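Local coordinates for AB hydrolase-1 domain-containing protein (Streptococcus mutans, PDB 4L9A), which is an alpha/beta hydrolase that probably works as a carboxylesterase, cleaving ester bonds, at residues A[245-248]-A[249-252]; A[102-106]-A[107-111]. All coordinates share one frame; numbering follows the deposited sequence.

Contact 1 (A[245-248]-A[249-252]); sequences KEYL and ESEY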
loop_
_atom_site.group_PDB
_atom_site.type_symbol
_atom_site.label_atom_id
_atom_site.label_comp_id
_atom_site.label_asym_id
_atom_site.label_seq_id
_atom_site.Cartn_x
_atom_site.Cartn_y
_atom_site.Cartn_z
ATOM N N LYS A 245 11.512 -14.283 9.626
ATOM C CA LYS A 245 12.843 -13.766 9.957
ATOM C C LYS A 245 13.153 -12.442 9.247
ATOM O O LYS A 245 13.657 -11.493 9.854
ATOM C CB LYS A 245 13.924 -14.797 9.631
ATOM C CG LYS A 245 15.311 -14.354 10.053
ATOM C CD LYS A 245 16.358 -15.413 9.754
ATOM C CE LYS A 245 17.742 -14.910 10.134
ATOM N NZ LYS A 245 17.776 -14.428 11.548
ATOM N N GLU A 246 12.858 -12.403 7.955
ATOM C CA GLU A 246 13.019 -11.199 7.148
ATOM C C GLU A 246 12.375 -9.987 7.836
ATOM O O GLU A 246 13.021 -8.960 8.038
ATOM C CB GLU A 246 12.401 -11.432 5.762
ATOM C CG GLU A 246 12.184 -10.152 4.924
ATOM C CD GLU A 246 11.314 -10.398 3.693
ATOM O OE1 GLU A 246 10.929 -11.564 3.457
ATOM O OE2 GLU A 246 11.004 -9.429 2.966
ATOM N N TYR A 247 11.112 -10.128 8.221
ATOM C CA TYR A 247 10.388 -9.046 8.882
ATOM C C TYR A 247 10.898 -8.726 10.295
ATOM O O TYR A 247 11.019 -7.560 10.657
ATOM C CB TYR A 247 8.877 -9.292 8.847
ATOM C CG TYR A 247 8.305 -8.943 7.490
ATOM C CD1 TYR A 247 8.368 -7.632 7.008
ATOM C CD2 TYR A 247 7.735 -9.909 6.682
ATOM C CE1 TYR A 247 7.869 -7.300 5.781
ATOM C CE2 TYR A 247 7.229 -9.581 5.439
ATOM C CZ TYR A 247 7.299 -8.275 4.997
ATOM O OH TYR A 247 6.804 -7.946 3.768
ATOM N N LEU A 248 11.241 -9.756 11.065
ATOM C CA LEU A 248 11.854 -9.542 12.375
ATOM C C LEU A 248 13.121 -8.689 12.285
ATOM O O LEU A 248 13.391 -7.879 13.168
ATOM C CB LEU A 248 12.175 -10.881 13.050
ATOM C CG LEU A 248 10.994 -11.659 13.633
ATOM C CD1 LEU A 248 11.501 -12.895 14.386
ATOM C CD2 LEU A 248 10.173 -10.759 14.560
ATOM N N GLU A 249 13.895 -8.869 11.217
ATOM C CA GLU A 249 15.142 -8.126 11.033
ATOM C C GLU A 249 14.955 -6.852 10.212
ATOM O O GLU A 249 15.935 -6.183 9.868
ATOM C CB GLU A 249 16.163 -8.981 10.289
ATOM C CG GLU A 249 16.661 -10.194 11.036
ATOM C CD GLU A 249 17.555 -11.044 10.155
ATOM O OE1 GLU A 249 17.551 -10.817 8.919
ATOM O OE2 GLU A 249 18.254 -11.933 10.694
ATOM N N SER A 250 13.714 -6.518 9.888
ATOM C CA SER A 250 13.472 -5.484 8.885
ATOM C C SER A 250 13.324 -4.085 9.458
ATOM O O SER A 250 13.198 -3.888 10.673
ATOM C CB SER A 250 12.207 -5.793 8.080
ATOM O OG SER A 250 11.055 -5.433 8.826
ATOM N N GLU A 251 13.300 -3.125 8.542
ATOM C CA GLU A 251 13.105 -1.722 8.855
ATOM C C GLU A 251 11.669 -1.409 9.295
ATOM O O GLU A 251 11.378 -0.272 9.690
ATOM C CB GLU A 251 13.438 -0.886 7.613
ATOM C CG GLU A 251 12.638 -1.288 6.362
ATOM C CD GLU A 251 13.294 -2.437 5.577
ATOM O OE1 GLU A 251 13.980 -3.283 6.187
ATOM O OE2 GLU A 251 13.142 -2.474 4.343
ATOM N N TYR A 252 10.765 -2.382 9.196
ATOM C CA TYR A 252 9.354 -2.132 9.537
ATOM C C TYR A 252 9.037 -2.443 11.003
ATOM O O TYR A 252 7.972 -2.086 11.512
ATOM C CB TYR A 252 8.407 -2.899 8.613
ATOM C CG TYR A 252 8.478 -2.452 7.170
ATOM C CD1 TYR A 252 8.030 -1.184 6.791
ATOM C CD2 TYR A 252 9.020 -3.276 6.192
ATOM C CE1 TYR A 252 8.106 -0.760 5.472
ATOM C CE2 TYR A 252 9.104 -2.863 4.868
ATOM C CZ TYR A 252 8.639 -1.598 4.514
ATOM O OH TYR A 252 8.713 -1.160 3.210
HETATM O O HOH W 1 13.871 -4.998 13.144
#

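Contact 2 (A[102-106]-A[107-111]); sequences MIFEH and FKFQS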
loop_
_atom_site.group_PDB
_atom_site.type_symbol
_atom_site.label_atom_id
_atom_site.label_comp_id
_atom_site.label_asym_id
_atom_site.label_seq_id
_atom_site.Cartn_x
_atom_site.Cartn_y
_atom_site.Cartn_z
HETATM N N MSE A 102 1.885 16.843 0.118
HETATM C CA MSE A 102 1.021 17.918 -0.349
HETATM C C MSE A 102 -0.428 17.499 -0.193
HETATM O O MSE A 102 -1.292 18.298 0.184
HETATM C CB MSE A 102 1.272 18.186 -1.819
HETATM C CG MSE A 102 2.341 19.187 -2.109
HETATM SE SE MSE A 102 1.984 19.843 -3.908
HETATM C CE MSE A 102 0.201 20.590 -3.592
ATOM N N ILE A 103 -0.695 16.243 -0.522
ATOM C CA ILE A 103 -2.029 15.690 -0.362
ATOM C C ILE A 103 -2.405 15.691 1.117
ATOM O O ILE A 103 -3.528 16.039 1.470
ATOM C CB ILE A 103 -2.140 14.283 -0.988
ATOM C CG1 ILE A 103 -1.917 14.371 -2.503
ATOM C CG2 ILE A 103 -3.500 13.667 -0.692
ATOM C CD1 ILE A 103 -1.877 13.029 -3.237
ATOM N N PHE A 104 -1.463 15.333 1.992
ATOM C CA PHE A 104 -1.742 15.387 3.423
ATOM C C PHE A 104 -2.176 16.804 3.815
ATOM O O PHE A 104 -3.153 16.983 4.538
ATOM C CB PHE A 104 -0.526 14.978 4.267
ATOM C CG PHE A 104 -0.410 13.487 4.510
ATOM C CD1 PHE A 104 -0.836 12.574 3.557
ATOM C CD2 PHE A 104 0.118 13.005 5.704
ATOM C CE1 PHE A 104 -0.734 11.205 3.780
ATOM C CE2 PHE A 104 0.220 11.639 5.936
ATOM C CZ PHE A 104 -0.206 10.738 4.968
ATOM N N GLU A 105 -1.435 17.803 3.346
ATOM C CA GLU A 105 -1.706 19.197 3.723
ATOM C C GLU A 105 -3.032 19.705 3.159
ATOM O O GLU A 105 -3.593 20.683 3.648
ATOM C CB GLU A 105 -0.565 20.120 3.280
ATOM C CG GLU A 105 0.791 19.759 3.873
ATOM C CD GLU A 105 0.755 19.615 5.386
ATOM O OE1 GLU A 105 0.346 20.584 6.066
ATOM O OE2 GLU A 105 1.130 18.529 5.889
ATOM N N HIS A 106 -3.525 19.032 2.128
ATOM C CA HIS A 106 -4.779 19.399 1.487
ATOM C C HIS A 106 -5.988 19.113 2.379
ATOM O O HIS A 106 -7.029 19.752 2.231
ATOM C CB HIS A 106 -4.908 18.650 0.162
ATOM C CG HIS A 106 -6.078 19.071 -0.676
ATOM N ND1 HIS A 106 -6.120 20.274 -1.349
ATOM C CD2 HIS A 106 -7.231 18.427 -0.982
ATOM C CE1 HIS A 106 -7.255 20.359 -2.023
ATOM N NE2 HIS A 106 -7.943 19.248 -1.824
ATOM N N PHE A 107 -5.852 18.165 3.306
ATOM C CA PHE A 107 -6.975 17.781 4.173
ATOM C C PHE A 107 -6.774 18.139 5.645
ATOM O O PHE A 107 -5.669 18.489 6.058
ATOM C CB PHE A 107 -7.286 16.292 4.033
ATOM C CG PHE A 107 -7.703 15.889 2.654
ATOM C CD1 PHE A 107 -8.986 16.159 2.200
ATOM C CD2 PHE A 107 -6.821 15.240 1.810
ATOM C CE1 PHE A 107 -9.382 15.787 0.921
ATOM C CE2 PHE A 107 -7.207 14.865 0.530
ATOM C CZ PHE A 107 -8.496 15.152 0.084
ATOM N N LYS A 108 -7.847 18.026 6.432
ATOM C CA LYS A 108 -7.880 18.593 7.784
ATOM C C LYS A 108 -7.266 17.732 8.898
ATOM O O LYS A 108 -6.846 18.261 9.928
ATOM C CB LYS A 108 -9.315 18.993 8.168
ATOM C CG LYS A 108 -9.894 20.140 7.345
ATOM C CD LYS A 108 -11.371 20.361 7.664
ATOM C CE LYS A 108 -11.826 21.768 7.282
ATOM N NZ LYS A 108 -11.551 22.063 5.848
ATOM N N PHE A 109 -7.224 16.414 8.710
ATOM C CA PHE A 109 -6.774 15.524 9.784
ATOM C C PHE A 109 -5.444 15.975 10.385
ATOM O O PHE A 109 -4.559 16.438 9.671
ATOM C CB PHE A 109 -6.702 14.066 9.316
ATOM C CG PHE A 109 -5.628 13.790 8.297
ATOM C CD1 PHE A 109 -5.890 13.908 6.939
ATOM C CD2 PHE A 109 -4.367 13.363 8.696
ATOM C CE1 PHE A 109 -4.902 13.623 5.992
ATOM C CE2 PHE A 109 -3.374 13.080 7.763
ATOM C CZ PHE A 109 -3.645 13.210 6.400
ATOM N N GLN A 110 -5.313 15.863 11.701
ATOM C CA GLN A 110 -4.075 16.272 12.356
ATOM C C GLN A 110 -3.171 15.079 12.711
ATOM O O GLN A 110 -1.957 15.230 12.846
ATOM C CB GLN A 110 -4.357 17.147 13.580
ATOM C CG GLN A 110 -4.696 18.590 13.213
ATOM C CD GLN A 110 -3.701 19.178 12.221
ATOM O OE1 GLN A 110 -2.501 18.910 12.298
ATOM N NE2 GLN A 110 -4.200 19.962 11.270
ATOM N N SER A 111 -3.767 13.902 12.855
ATOM C CA SER A 111 -2.989 12.678 13.079
ATOM C C SER A 111 -3.442 11.570 12.129
ATOM O O SER A 111 -4.553 11.618 11.580
ATOM C CB SER A 111 -3.107 12.224 14.529
ATOM O OG SER A 111 -4.459 11.954 14.851
#

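Contact 1 (A[245-248]-A[249-252])
E249, the first residue past the helix, still reaches back one full turn: its N-H bonds to K245 O at 3.0 Å, with a weak second bond to E246 O. Its side chain, extended beyond CG, runs out to K245, and the salt bridge K245 NZ to E249 OE2 measures 2.7 Å. The ammonium comes from above the carboxylate plane, 45° out of it, carried there by a lysine chain that is straight until it bends at its last torsion (chi4 53°). S250 follows and grips Y247 O twice. S250 OG reaches Y247 O at 2.8 Å, in the carbonyl plane and on a lone pair, while S250 N meets Y247 O at 3.0 Å from well above that plane. Because S250 OG is placed between its own N and carbonyl carbon (chi1 79°), it can also accept from Y252 N at 3.1 Å, closing an ST turn. A water bridges L248 O and S250 O, donating to both. Y252 then meets the Y247 ring at its edge, Y252 CD2 lying 4.2 Å from Y247 CE1. Y247 OH bonds to P143 O and Y252 OH to T144 O, and Y252 also meets the ring of F138. The whole is a helix C-terminus continued into an ST turn, in the connection that leads from strand 235-239 to strand 260-263 of the alpha/beta hydrolase sheet.

Contact 2 (A[102-106]-A[107-111])
With chi1 of -87°, F104 sets CG beside its backbone N, whereas F109 holds CG between its N and carbonyl carbon (chi1 68°), and the two rings meet in a T-shaped pair. F109 gives the edge and F104 the face: F109 CZ lies 3.8 Å from F104 CG, offset toward the rim, with ring centroids 5.2 Å apart. A second T-shaped pair joins neighbours in sequence. H106 turns its edge to the face of F107, the planes standing nearly perpendicular at 88°, and H106 CD2 approaches F107 CZ to 3.7 Å. F107 also lies side by side with I103, where CE2 of F107 is 4.1 Å from CG2 of I103. The backbone closes the turn through F107 N to F104 O at 3.2 Å, the donor lying above the carbonyl plane. That same F104 O, along with the carbonyls of F107 and F109, receives K133 NZ, which also makes a cation-pi contact with F109; one lysine thus gathers three main-chain oxygens and an aromatic ring. H106 NE2 bonds to E24, and F107 stacks on H37, so the outer pair leans on the first two strands. Chemically, the contact rests on two edge-to-face ring pairs, the I103 to F107 apolar contact and a single backbone bond; the positive charge of K133 is probably eased by the carbonyls collected round it, and the carboxylate of E24 may favour a protonated H106.

In the fold
From the N terminus the chain first builds strands 22-26 to 71-75, then helix 93-106, whose end at contact 2 passes through a short loop into strand 111-117, in the middle of the sheet. Contact 1 comes much later, where helix 244-248, just after strand 235-239, leads into the loop before the edge strand 260-263. Each contact closes a short local turn at a helix end; the two lie in series, neither nesting nor crossing. The centres of contact 1 and contact 2 are about 30 Å apart, and the nearest atoms of contact 1 and contact 2, about 14 Å apart, do not touch. Contact 2 ties its helix to the N-terminal strands 22-26, 33-38 and 71-75, whereas contact 1 joins strand 235-239 to helices 120-130 and 146-151.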